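Local coordinates for protein serpin B3 (Homo sapiens, PDB 2ZV6) that probably inhibits proteases through a reactive-site loop that can insert into its main sheet, as serpins generally do, and is reported to interact with JNK1, at residues T46-M51 / I114-F119; N172-G177 / V186-I191; A190-G195 / K342-V347. All coordinates share one frame; numbering follows the deposited sequence.

Contact 1: T46-M51 / I114-F119; sequences TSALGM and IANKLF
The amide of Asn116 lies against the methyl and alpha carbon of Ala48 on the helix. Its CG stands anti to the backbone N (chi1 -170°), which sends the amide from the strand toward the helix. Asn116 ND2 is 3.4 Å from Ala48 CB, and Asn116 OD1 is 3.5 Å from Ala48 CA. These are packing contacts.

The sulfur contact comes next. Met51 runs past Asn116 in the opposite direction, and Met51 SD lies 3.8 Å from Asn116 OD1.

The apolar part is the Met51 tip. The chain bends at chi3 (-139°), and CE ends beside Leu118. Met51 CE is 3.9 Å from Leu118 CD2 and 3.8 Å from Leu118 N. Met51 and Leu118 overlap side by side, pointing opposite ways. The two segments are thus joined by packing.

Helix 42-54 rests here on one face of strand 112-121. Ile134 and Tyr138 of helix 128-138 also touch Met51. Ala115 and Phe119 of the strand instead meet helix 151-165, so the strand is packed between helices. On its edges it pairs with strands 142-145 and 185-193.

Contact 2: N172-G177 / V186-I191; sequences NLIPEG and VLVNAI
Leu173 meets Val188 with one methyl. Leu173 CD1 sits over the fork of the valine, 3.4 Å from Val188 CG2 and 3.7 Å from Val188 CG1. The branch carbon is also within touch, with Leu173 CD1 4.0 Å from Val188 CB. The two side chains run in opposite directions and pass each other, so CD1 lies against the whole isopropyl group. The leucine has CG anti to its own N (chi1 -152°), and this brings CD1 onto Val188, while CD2 turns to Lys342.

Ala190 is the second neighbour of Leu173 on the strand. The approach is looser, with Leu173 CG 4.5 Å from Ala190 CB. Val188 and Ala190 alternate with Asn189, whose side chain starts away from the loop. Leu173 therefore lies across two residues of one strand face.

Ile174 reaches the same valine from further along the loop. Ile174 CD1 is 4.5 Å from Val188 CG2, a marginal contact. The backbone of Ile174 is held by helix 151-165: its N bonds to Asn159 OD1 and its O to Arg155 NH1. This fixes the loop beside the helix while its side chains face the strand.

Leu173 also touches Leu340 and Lys342, so it spans the junction of strands 185-193 and 336-346. The arrangement is that of the serpin fold, where the segment after helix F crosses the face of sheet A before entering its third strand. In serpins the reactive loop inserts between these two strands, so such a segment would probably have to yield during insertion.

Contact 3: A190-G195 / K342-V347; sequences AIYFKG and KAFVEV
Four backbone hydrogen bonds join the strands in parallel register. Ile191 N donates to Lys342 O at 2.8 Å, and Phe344 N to Ile191 O at 3.0 Å. Phe193 N then donates to Phe344 O at 3.1 Å, and Glu346 N to Phe193 O at 3.0 Å. Beyond the last of these, a water takes the N-H of Gly195 and donates to Glu346 O.

The aromatic pair lies on the face with Ala190 and Lys342. The edge of Tyr192 points to the face of Phe344, a T-shaped stack with planes at 89° and centroids 5.8 Å apart.

One side-chain hydrogen bond follows. Tyr192 OH donates to Glu346 OE2 at 3.0 Å. The carboxylate plane is turned 87° from the ring, and OE2 lies at the ring edge. Glu346 CB also packs against Lys194 CD, 3.6 Å away.

Apolar contacts fill the other face. Ile191 CG2 meets Ala343 CB, and Val345 CG2 touches the edge of the Phe193 ring.

Direct pairing of these strands is consistent with a serpin whose reactive loop is not inserted between them. Insertion would probably break the backbone bonds and part Tyr192 from both Phe344 and Glu346.

All three contacts are largely buried and meet on the serpin's main sheet. Contacts 2 and 3 share Ala190 and Ile191 of strand 185-193. Contact 1 uses the neighbouring strand 112-121, bonded to it through Lys117 with Val188 and Ala115 with Ala190. Contacts 1 and 2 bring a helix and a loop onto the sheet by side-chain packing, and they do so from opposite faces. Contact 1 mixes an amide and a sulfur with apolar groups, while contact 2 is essentially aliphatic, between leucine, isoleucine, valine and alanine side chains. Contact 3 lies within the sheet and is built on backbone hydrogen bonds; its partly exposed Lys194, Lys342 and Glu346 add a more polar fringe.

Contact 1: T46-M51 / I114-F119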
ATOM      1  N   THR A  46      -5.855   4.799  -1.601  1.00 26.45           N
ATOM      2  CA  THR A  46      -6.356   5.945  -2.350  1.00 36.14           C
ATOM      3  C   THR A  46      -7.614   5.593  -3.141  1.00 39.36           C
ATOM      4  O   THR A  46      -8.594   6.335  -3.132  1.00 44.73           O
ATOM      5  CB  THR A  46      -5.311   6.464  -3.348  1.00 34.20           C
ATOM      6  OG1 THR A  46      -4.036   6.547  -2.706  1.00 51.24           O
ATOM      7  CG2 THR A  46      -5.711   7.834  -3.872  1.00 20.37           C
ATOM      8  N   SER A  47      -7.575   4.456  -3.830  1.00 49.03           N
ATOM      9  CA  SER A  47      -8.704   4.002  -4.641  1.00 51.26           C
ATOM     10  C   SER A  47      -9.877   3.614  -3.761  1.00 45.59           C
ATOM     11  O   SER A  47     -11.019   3.994  -4.024  1.00 49.85           O
ATOM     12  CB  SER A  47      -8.292   2.806  -5.506  1.00 52.30           C
ATOM     13  OG  SER A  47      -8.066   1.651  -4.716  1.00 61.30           O
ATOM     14  N   ALA A  48      -9.585   2.843  -2.721  1.00 34.09           N
ATOM     15  CA  ALA A  48     -10.601   2.408  -1.789  1.00 36.07           C
ATOM     16  C   ALA A  48     -11.485   3.615  -1.416  1.00 37.82           C
ATOM     17  O   ALA A  48     -12.715   3.507  -1.322  1.00 40.54           O
ATOM     18  CB  ALA A  48      -9.927   1.820  -0.554  1.00 12.18           C
ATOM     19  N   LEU A  49     -10.845   4.767  -1.238  1.00 38.11           N
ATOM     20  CA  LEU A  49     -11.528   6.007  -0.871  1.00 38.46           C
ATOM     21  C   LEU A  49     -12.201   6.706  -2.036  1.00 40.63           C
ATOM     22  O   LEU A  49     -13.132   7.487  -1.834  1.00 45.31           O
ATOM     23  CB  LEU A  49     -10.542   6.985  -0.243  1.00 44.60           C
ATOM     24  CG  LEU A  49      -9.820   6.531   1.021  1.00 45.97           C
ATOM     25  CD1 LEU A  49      -9.346   7.758   1.791  1.00 50.86           C
ATOM     26  CD2 LEU A  49     -10.749   5.682   1.866  1.00 38.34           C
ATOM     27  N   GLY A  50     -11.703   6.465  -3.247  1.00 41.06           N
ATOM     28  CA  GLY A  50     -12.300   7.079  -4.420  1.00 37.23           C
ATOM     29  C   GLY A  50     -13.613   6.379  -4.737  1.00 36.14           C
ATOM     30  O   GLY A  50     -14.521   6.971  -5.329  1.00 20.55           O
ATOM     31  N   MET A  51     -13.702   5.115  -4.330  1.00 26.66           N
ATOM     32  CA  MET A  51     -14.888   4.310  -4.563  1.00 43.43           C
ATOM     33  C   MET A  51     -15.942   4.818  -3.595  1.00 46.60           C
ATOM     34  O   MET A  51     -17.106   5.016  -3.956  1.00 48.58           O
ATOM     35  CB  MET A  51     -14.567   2.823  -4.324  1.00 46.57           C
ATOM     36  CG  MET A  51     -15.645   2.011  -3.616  1.00 55.57           C
ATOM     37  SD  MET A  51     -14.944   0.662  -2.623  1.00 68.60           S
ATOM     38  CE  MET A  51     -16.079  -0.674  -2.975  1.00 72.58           C
ATOM     39  N   ILE A 114      -5.620  -7.797  -5.407  1.00 65.13           N
ATOM     40  CA  ILE A 114      -6.249  -6.676  -4.718  1.00 71.12           C
ATOM     41  C   ILE A 114      -7.695  -6.960  -4.284  1.00 72.88           C
ATOM     42  O   ILE A 114      -8.618  -6.915  -5.104  1.00 73.54           O
ATOM     43  CB  ILE A 114      -6.268  -5.425  -5.608  1.00 69.89           C
ATOM     44  CG1 ILE A 114      -4.962  -5.324  -6.389  1.00 67.12           C
ATOM     45  CG2 ILE A 114      -6.509  -4.188  -4.750  1.00 81.84           C
ATOM     46  CD1 ILE A 114      -4.839  -4.053  -7.207  1.00 66.51           C
ATOM     47  N   ALA A 115      -7.889  -7.231  -2.996  1.00 66.74           N
ATOM     48  CA  ALA A 115      -9.219  -7.518  -2.459  1.00 64.94           C
ATOM     49  C   ALA A 115      -9.868  -6.283  -1.810  1.00 61.62           C
ATOM     50  O   ALA A 115      -9.825  -6.131  -0.588  1.00 56.90           O
ATOM     51  CB  ALA A 115      -9.120  -8.656  -1.445  1.00 62.14           C
ATOM     52  N   ASN A 116     -10.491  -5.424  -2.618  1.00 59.62           N
ATOM     53  CA  ASN A 116     -11.121  -4.201  -2.109  1.00 58.02           C
ATOM     54  C   ASN A 116     -12.656  -4.114  -2.233  1.00 64.60           C
ATOM     55  O   ASN A 116     -13.181  -3.733  -3.285  1.00 59.33           O
ATOM     56  CB  ASN A 116     -10.493  -2.984  -2.797  1.00 52.96           C
ATOM     57  CG  ASN A 116     -10.913  -1.668  -2.164  1.00 59.29           C
ATOM     58  OD1 ASN A 116     -11.475  -0.794  -2.827  1.00 66.52           O
ATOM     59  ND2 ASN A 116     -10.637  -1.518  -0.874  1.00 65.25           N
ATOM     60  N   LYS A 117     -13.366  -4.429  -1.145  1.00 66.92           N
ATOM     61  CA  LYS A 117     -14.833  -4.369  -1.130  1.00 62.29           C
ATOM     62  C   LYS A 117     -15.504  -3.639   0.054  1.00 63.79           C
ATOM     63  O   LYS A 117     -14.945  -3.524   1.153  1.00 56.01           O
ATOM     64  CB  LYS A 117     -15.417  -5.775  -1.211  1.00 61.38           C
ATOM     65  CG  LYS A 117     -16.763  -5.809  -1.887  1.00 54.81           C
ATOM     66  CD  LYS A 117     -17.673  -6.841  -1.287  1.00 63.19           C
ATOM     67  CE  LYS A 117     -17.645  -8.115  -2.099  1.00 72.65           C
ATOM     68  NZ  LYS A 117     -17.836  -9.302  -1.221  1.00 77.80           N
ATOM     69  N   LEU A 118     -16.724  -3.164  -0.195  1.00 64.40           N
ATOM     70  CA  LEU A 118     -17.545  -2.457   0.797  1.00 49.53           C
ATOM     71  C   LEU A 118     -18.511  -3.462   1.395  1.00 43.80           C
ATOM     72  O   LEU A 118     -19.245  -4.121   0.671  1.00 54.32           O
ATOM     73  CB  LEU A 118     -18.374  -1.354   0.120  1.00 37.56           C
ATOM     74  CG  LEU A 118     -18.552   0.055   0.698  1.00 40.22           C
ATOM     75  CD1 LEU A 118     -17.531   0.344   1.804  1.00 42.97           C
ATOM     76  CD2 LEU A 118     -18.413   1.058  -0.445  1.00 34.20           C
ATOM     77  N   PHE A 119     -18.517  -3.596   2.708  1.00 45.42           N
ATOM     78  CA  PHE A 119     -19.453  -4.514   3.340  1.00 55.87           C
ATOM     79  C   PHE A 119     -20.432  -3.687   4.184  1.00 57.91           C
ATOM     80  O   PHE A 119     -20.035  -2.970   5.104  1.00 62.42           O
ATOM     81  CB  PHE A 119     -18.698  -5.534   4.199  1.00 59.57           C
ATOM     82  CG  PHE A 119     -18.055  -6.634   3.400  1.00 63.88           C
ATOM     83  CD1 PHE A 119     -17.072  -6.343   2.459  1.00 72.86           C
ATOM     84  CD2 PHE A 119     -18.437  -7.961   3.579  1.00 66.29           C
ATOM     85  CE1 PHE A 119     -16.478  -7.358   1.704  1.00 72.22           C
ATOM     86  CE2 PHE A 119     -17.852  -8.983   2.831  1.00 61.47           C
ATOM     87  CZ  PHE A 119     -16.869  -8.680   1.892  1.00 69.70           C
TER

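Contact 2: N172-G177 / V186-I191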
ATOM      1  N   ASN A 172      -7.938 -13.682   7.432  1.00 79.77           N
ATOM      2  CA  ASN A 172      -8.525 -13.099   8.631  1.00 74.35           C
ATOM      3  C   ASN A 172      -8.300 -11.601   8.763  1.00 70.87           C
ATOM      4  O   ASN A 172      -7.887 -11.118   9.817  1.00 69.01           O
ATOM      5  CB  ASN A 172      -7.989 -13.817   9.873  1.00 75.16           C
ATOM      6  CG  ASN A 172      -8.164 -15.327   9.795  1.00 88.67           C
ATOM      7  OD1 ASN A 172      -7.763 -16.059  10.698  1.00 95.79           O
ATOM      8  ND2 ASN A 172      -8.768 -15.800   8.711  1.00 87.60           N
ATOM      9  N   LEU A 173      -8.591 -10.871   7.690  1.00 70.32           N
ATOM     10  CA  LEU A 173      -8.431  -9.422   7.677  1.00 66.91           C
ATOM     11  C   LEU A 173      -9.080  -8.798   8.901  1.00 71.09           C
ATOM     12  O   LEU A 173      -8.772  -7.662   9.266  1.00 76.06           O
ATOM     13  CB  LEU A 173      -9.069  -8.825   6.423  1.00 57.01           C
ATOM     14  CG  LEU A 173      -8.496  -7.516   5.873  1.00 54.82           C
ATOM     15  CD1 LEU A 173      -9.630  -6.579   5.545  1.00 59.65           C
ATOM     16  CD2 LEU A 173      -7.562  -6.872   6.872  1.00 65.35           C
ATOM     17  N   ILE A 174      -9.988  -9.542   9.529  1.00 73.38           N
ATOM     18  CA  ILE A 174     -10.685  -9.061  10.717  1.00 66.70           C
ATOM     19  C   ILE A 174     -10.676 -10.086  11.839  1.00 64.93           C
ATOM     20  O   ILE A 174     -11.106 -11.220  11.654  1.00 59.47           O
ATOM     21  CB  ILE A 174     -12.150  -8.711  10.408  1.00 59.73           C
ATOM     22  CG1 ILE A 174     -12.213  -7.625   9.331  1.00 60.27           C
ATOM     23  CG2 ILE A 174     -12.837  -8.243  11.679  1.00 59.13           C
ATOM     24  CD1 ILE A 174     -13.408  -7.738   8.410  1.00 52.92           C
ATOM     25  N   PRO A 175     -10.170  -9.696  13.019  1.00 70.25           N
ATOM     26  CA  PRO A 175     -10.098 -10.572  14.190  1.00 75.03           C
ATOM     27  C   PRO A 175     -11.387 -10.525  15.005  1.00 80.59           C
ATOM     28  O   PRO A 175     -12.177  -9.584  14.885  1.00 81.29           O
ATOM     29  CB  PRO A 175      -8.917 -10.018  14.970  1.00 67.08           C
ATOM     30  CG  PRO A 175      -8.953  -8.553  14.670  1.00 67.77           C
ATOM     31  CD  PRO A 175      -9.599  -8.368  13.310  1.00 69.81           C
ATOM     32  N   GLU A 176     -11.584 -11.540  15.837  1.00 80.36           N
ATOM     33  CA  GLU A 176     -12.778 -11.617  16.663  1.00 85.86           C
ATOM     34  C   GLU A 176     -13.007 -10.322  17.423  1.00 87.01           C
ATOM     35  O   GLU A 176     -12.063  -9.597  17.738  1.00 93.10           O
ATOM     36  CB  GLU A 176     -12.657 -12.784  17.635  1.00 88.29           C
ATOM     37  CG  GLU A 176     -12.403 -14.106  16.942  1.00 96.06           C
ATOM     38  CD  GLU A 176     -12.623 -15.293  17.849  1.00 99.92           C
ATOM     39  OE1 GLU A 176     -13.320 -15.134  18.873  1.00100.00           O
ATOM     40  OE2 GLU A 176     -12.100 -16.383  17.536  1.00100.00           O
ATOM     41  N   GLY A 177     -14.273 -10.030  17.699  1.00 85.12           N
ATOM     42  CA  GLY A 177     -14.615  -8.822  18.422  1.00 92.32           C
ATOM     43  C   GLY A 177     -14.444  -7.535  17.632  1.00 97.51           C
ATOM     44  O   GLY A 177     -15.121  -6.543  17.913  1.00100.00           O
ATOM     45  N   VAL A 186     -18.101  -0.923   6.368  1.00 38.85           N
ATOM     46  CA  VAL A 186     -16.765  -1.450   6.641  1.00 38.81           C
ATOM     47  C   VAL A 186     -16.006  -1.605   5.326  1.00 42.38           C
ATOM     48  O   VAL A 186     -16.251  -2.532   4.554  1.00 41.76           O
ATOM     49  CB  VAL A 186     -16.798  -2.847   7.314  1.00 32.20           C
ATOM     50  CG1 VAL A 186     -15.391  -3.420   7.363  1.00 20.76           C
ATOM     51  CG2 VAL A 186     -17.360  -2.758   8.710  1.00 17.45           C
ATOM     52  N   LEU A 187     -15.081  -0.694   5.072  1.00 47.63           N
ATOM     53  CA  LEU A 187     -14.291  -0.743   3.856  1.00 48.13           C
ATOM     54  C   LEU A 187     -13.124  -1.693   4.056  1.00 48.37           C
ATOM     55  O   LEU A 187     -12.329  -1.522   4.979  1.00 43.85           O
ATOM     56  CB  LEU A 187     -13.768   0.653   3.512  1.00 42.58           C
ATOM     57  CG  LEU A 187     -12.997   0.849   2.205  1.00 54.30           C
ATOM     58  CD1 LEU A 187     -13.202  -0.320   1.252  1.00 66.36           C
ATOM     59  CD2 LEU A 187     -13.481   2.128   1.552  1.00 67.64           C
ATOM     60  N   VAL A 188     -13.035  -2.709   3.201  1.00 50.81           N
ATOM     61  CA  VAL A 188     -11.943  -3.675   3.273  1.00 48.26           C
ATOM     62  C   VAL A 188     -10.969  -3.363   2.155  1.00 50.16           C
ATOM     63  O   VAL A 188     -11.383  -3.047   1.040  1.00 46.29           O
ATOM     64  CB  VAL A 188     -12.435  -5.113   3.108  1.00 35.94           C
ATOM     65  CG1 VAL A 188     -11.381  -5.948   2.383  1.00 28.33           C
ATOM     66  CG2 VAL A 188     -12.745  -5.700   4.485  1.00 35.31           C
ATOM     67  N   ASN A 189      -9.677  -3.464   2.450  1.00 51.38           N
ATOM     68  CA  ASN A 189      -8.653  -3.146   1.463  1.00 48.15           C
ATOM     69  C   ASN A 189      -7.409  -4.007   1.597  1.00 43.89           C
ATOM     70  O   ASN A 189      -6.341  -3.504   1.942  1.00 43.98           O
ATOM     71  CB  ASN A 189      -8.267  -1.668   1.596  1.00 51.24           C
ATOM     72  CG  ASN A 189      -7.696  -1.095   0.322  1.00 55.78           C
ATOM     73  OD1 ASN A 189      -7.715  -1.739  -0.728  1.00 51.19           O
ATOM     74  ND2 ASN A 189      -7.181   0.133   0.407  1.00 62.11           N
ATOM     75  N   ALA A 190      -7.549  -5.304   1.332  1.00 46.28           N
ATOM     76  CA  ALA A 190      -6.415  -6.224   1.398  1.00 47.58           C
ATOM     77  C   ALA A 190      -5.689  -6.195   0.047  1.00 49.94           C
ATOM     78  O   ALA A 190      -6.271  -5.814  -0.973  1.00 48.73           O
ATOM     79  CB  ALA A 190      -6.891  -7.635   1.720  1.00 27.44           C
ATOM     80  N   ILE A 191      -4.413  -6.571   0.045  1.00 51.67           N
ATOM     81  CA  ILE A 191      -3.632  -6.571  -1.186  1.00 51.21           C
ATOM     82  C   ILE A 191      -2.371  -7.407  -1.069  1.00 50.14           C
ATOM     83  O   ILE A 191      -1.629  -7.301  -0.093  1.00 36.96           O
ATOM     84  CB  ILE A 191      -3.226  -5.148  -1.605  1.00 49.41           C
ATOM     85  CG1 ILE A 191      -2.478  -5.217  -2.936  1.00 43.22           C
ATOM     86  CG2 ILE A 191      -2.364  -4.494  -0.517  1.00 47.73           C
ATOM     87  CD1 ILE A 191      -2.593  -3.961  -3.776  1.00 52.97           C
TER

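Contact 3: A190-G195 / K342-V347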
ATOM      1  N   ALA A 190      -7.549  -5.304   1.332  1.00 46.28           N
ATOM      2  CA  ALA A 190      -6.415  -6.224   1.398  1.00 47.58           C
ATOM      3  C   ALA A 190      -5.689  -6.195   0.047  1.00 49.94           C
ATOM      4  O   ALA A 190      -6.271  -5.814  -0.973  1.00 48.73           O
ATOM      5  CB  ALA A 190      -6.891  -7.635   1.720  1.00 27.44           C
ATOM      6  N   ILE A 191      -4.413  -6.571   0.045  1.00 51.67           N
ATOM      7  CA  ILE A 191      -3.632  -6.571  -1.186  1.00 51.21           C
ATOM      8  C   ILE A 191      -2.371  -7.407  -1.069  1.00 50.14           C
ATOM      9  O   ILE A 191      -1.629  -7.301  -0.093  1.00 36.96           O
ATOM     10  CB  ILE A 191      -3.226  -5.148  -1.605  1.00 49.41           C
ATOM     11  CG1 ILE A 191      -2.478  -5.217  -2.936  1.00 43.22           C
ATOM     12  CG2 ILE A 191      -2.364  -4.494  -0.517  1.00 47.73           C
ATOM     13  CD1 ILE A 191      -2.593  -3.961  -3.776  1.00 52.97           C
ATOM     14  N   TYR A 192      -2.141  -8.239  -2.080  1.00 58.25           N
ATOM     15  CA  TYR A 192      -0.977  -9.111  -2.110  1.00 60.91           C
ATOM     16  C   TYR A 192      -0.173  -8.934  -3.394  1.00 56.34           C
ATOM     17  O   TYR A 192      -0.741  -8.766  -4.471  1.00 44.34           O
ATOM     18  CB  TYR A 192      -1.403 -10.573  -1.991  1.00 56.73           C
ATOM     19  CG  TYR A 192      -0.275 -11.501  -2.330  1.00 65.90           C
ATOM     20  CD1 TYR A 192       0.528 -12.039  -1.329  1.00 74.20           C
ATOM     21  CD2 TYR A 192       0.047 -11.779  -3.659  1.00 62.99           C
ATOM     22  CE1 TYR A 192       1.629 -12.828  -1.640  1.00 79.57           C
ATOM     23  CE2 TYR A 192       1.143 -12.563  -3.982  1.00 70.29           C
ATOM     24  CZ  TYR A 192       1.931 -13.084  -2.970  1.00 78.96           C
ATOM     25  OH  TYR A 192       3.026 -13.851  -3.288  1.00 86.21           O
ATOM     26  N   PHE A 193       1.151  -8.998  -3.277  1.00 58.61           N
ATOM     27  CA  PHE A 193       2.013  -8.853  -4.444  1.00 61.47           C
ATOM     28  C   PHE A 193       3.368  -9.544  -4.314  1.00 56.86           C
ATOM     29  O   PHE A 193       3.995  -9.535  -3.255  1.00 43.52           O
ATOM     30  CB  PHE A 193       2.226  -7.377  -4.756  1.00 62.24           C
ATOM     31  CG  PHE A 193       3.156  -7.134  -5.900  1.00 62.59           C
ATOM     32  CD1 PHE A 193       4.532  -7.102  -5.700  1.00 67.37           C
ATOM     33  CD2 PHE A 193       2.660  -6.894  -7.172  1.00 64.83           C
ATOM     34  CE1 PHE A 193       5.402  -6.829  -6.752  1.00 68.63           C
ATOM     35  CE2 PHE A 193       3.519  -6.619  -8.232  1.00 70.41           C
ATOM     36  CZ  PHE A 193       4.895  -6.585  -8.022  1.00 69.81           C
ATOM     37  N   LYS A 194       3.812 -10.134  -5.419  1.00 64.05           N
ATOM     38  CA  LYS A 194       5.087 -10.841  -5.476  1.00 68.89           C
ATOM     39  C   LYS A 194       5.562 -10.841  -6.922  1.00 68.97           C
ATOM     40  O   LYS A 194       5.095 -11.637  -7.734  1.00 71.15           O
ATOM     41  CB  LYS A 194       4.920 -12.282  -4.986  1.00 61.96           C
ATOM     42  CG  LYS A 194       6.167 -13.134  -5.142  1.00 61.54           C
ATOM     43  CD  LYS A 194       6.174 -14.294  -4.160  1.00 64.26           C
ATOM     44  CE  LYS A 194       6.744 -15.559  -4.793  1.00 67.00           C
ATOM     45  NZ  LYS A 194       6.358 -16.791  -4.040  1.00 65.56           N
ATOM     46  N   GLY A 195       6.485  -9.941  -7.240  1.00 72.53           N
ATOM     47  CA  GLY A 195       6.980  -9.858  -8.600  1.00 79.46           C
ATOM     48  C   GLY A 195       8.217 -10.693  -8.888  1.00 82.41           C
ATOM     49  O   GLY A 195       8.899 -11.162  -7.972  1.00 79.12           O
ATOM     50  N   LYS A 342      -4.608  -4.046   4.471  1.00 47.89           N
ATOM     51  CA  LYS A 342      -3.604  -5.068   4.726  1.00 49.11           C
ATOM     52  C   LYS A 342      -2.755  -5.377   3.511  1.00 57.41           C
ATOM     53  O   LYS A 342      -3.257  -5.905   2.519  1.00 63.34           O
ATOM     54  CB  LYS A 342      -4.276  -6.350   5.187  1.00 31.72           C
ATOM     55  CG  LYS A 342      -3.318  -7.372   5.746  1.00 30.20           C
ATOM     56  CD  LYS A 342      -4.053  -8.275   6.711  1.00 34.64           C
ATOM     57  CE  LYS A 342      -3.217  -9.464   7.145  1.00 44.50           C
ATOM     58  NZ  LYS A 342      -3.963 -10.304   8.131  1.00 50.86           N
ATOM     59  N   ALA A 343      -1.466  -5.060   3.597  1.00 59.52           N
ATOM     60  CA  ALA A 343      -0.547  -5.315   2.499  1.00 58.10           C
ATOM     61  C   ALA A 343       0.318  -6.523   2.832  1.00 60.97           C
ATOM     62  O   ALA A 343       0.667  -6.749   3.996  1.00 51.23           O
ATOM     63  CB  ALA A 343       0.326  -4.091   2.243  1.00 52.22           C
ATOM     64  N   PHE A 344       0.631  -7.311   1.804  1.00 67.17           N
ATOM     65  CA  PHE A 344       1.470  -8.501   1.947  1.00 68.98           C
ATOM     66  C   PHE A 344       2.330  -8.716   0.700  1.00 70.77           C
ATOM     67  O   PHE A 344       1.895  -9.332  -0.277  1.00 73.51           O
ATOM     68  CB  PHE A 344       0.616  -9.754   2.202  1.00 62.23           C
ATOM     69  CG  PHE A 344       1.421 -10.975   2.608  1.00 57.36           C
ATOM     70  CD1 PHE A 344       0.806 -12.214   2.743  1.00 56.98           C
ATOM     71  CD2 PHE A 344       2.786 -10.881   2.869  1.00 59.92           C
ATOM     72  CE1 PHE A 344       1.535 -13.339   3.132  1.00 53.01           C
ATOM     73  CE2 PHE A 344       3.522 -11.999   3.258  1.00 56.67           C
ATOM     74  CZ  PHE A 344       2.893 -13.230   3.390  1.00 56.53           C
ATOM     75  N   VAL A 345       3.555  -8.202   0.746  1.00 71.90           N
ATOM     76  CA  VAL A 345       4.491  -8.349  -0.363  1.00 68.73           C
ATOM     77  C   VAL A 345       5.554  -9.389  -0.036  1.00 66.63           C
ATOM     78  O   VAL A 345       5.940  -9.575   1.119  1.00 65.27           O
ATOM     79  CB  VAL A 345       5.214  -7.040  -0.668  1.00 63.17           C
ATOM     80  CG1 VAL A 345       6.280  -6.788   0.386  1.00 70.25           C
ATOM     81  CG2 VAL A 345       5.840  -7.110  -2.048  1.00 59.01           C
ATOM     82  N   GLU A 346       6.037 -10.062  -1.064  1.00 68.75           N
ATOM     83  CA  GLU A 346       7.057 -11.072  -0.861  1.00 76.10           C
ATOM     84  C   GLU A 346       8.202 -10.841  -1.840  1.00 79.32           C
ATOM     85  O   GLU A 346       7.994 -10.693  -3.047  1.00 76.87           O
ATOM     86  CB  GLU A 346       6.462 -12.470  -1.056  1.00 74.19           C
ATOM     87  CG  GLU A 346       6.381 -13.319   0.214  1.00 65.71           C
ATOM     88  CD  GLU A 346       5.307 -14.395   0.121  1.00 61.73           C
ATOM     89  OE1 GLU A 346       5.402 -15.421   0.833  1.00 54.14           O
ATOM     90  OE2 GLU A 346       4.361 -14.210  -0.671  1.00 55.52           O
ATOM     91  N   VAL A 347       9.415 -10.787  -1.309  1.00 82.26           N
ATOM     92  CA  VAL A 347      10.574 -10.584  -2.153  1.00 81.87           C
ATOM     93  C   VAL A 347      11.320 -11.896  -2.272  1.00 80.60           C
ATOM     94  O   VAL A 347      11.772 -12.469  -1.278  1.00 80.02           O
ATOM     95  CB  VAL A 347      11.496  -9.516  -1.578  1.00 83.61           C
ATOM     96  CG1 VAL A 347      12.861  -9.607  -2.233  1.00 93.21           C
ATOM     97  CG2 VAL A 347      10.890  -8.148  -1.819  1.00 86.96           C
TER
HETATM   98  O   HOH W   1       8.196  -9.024  -5.177  1.00 24.37           O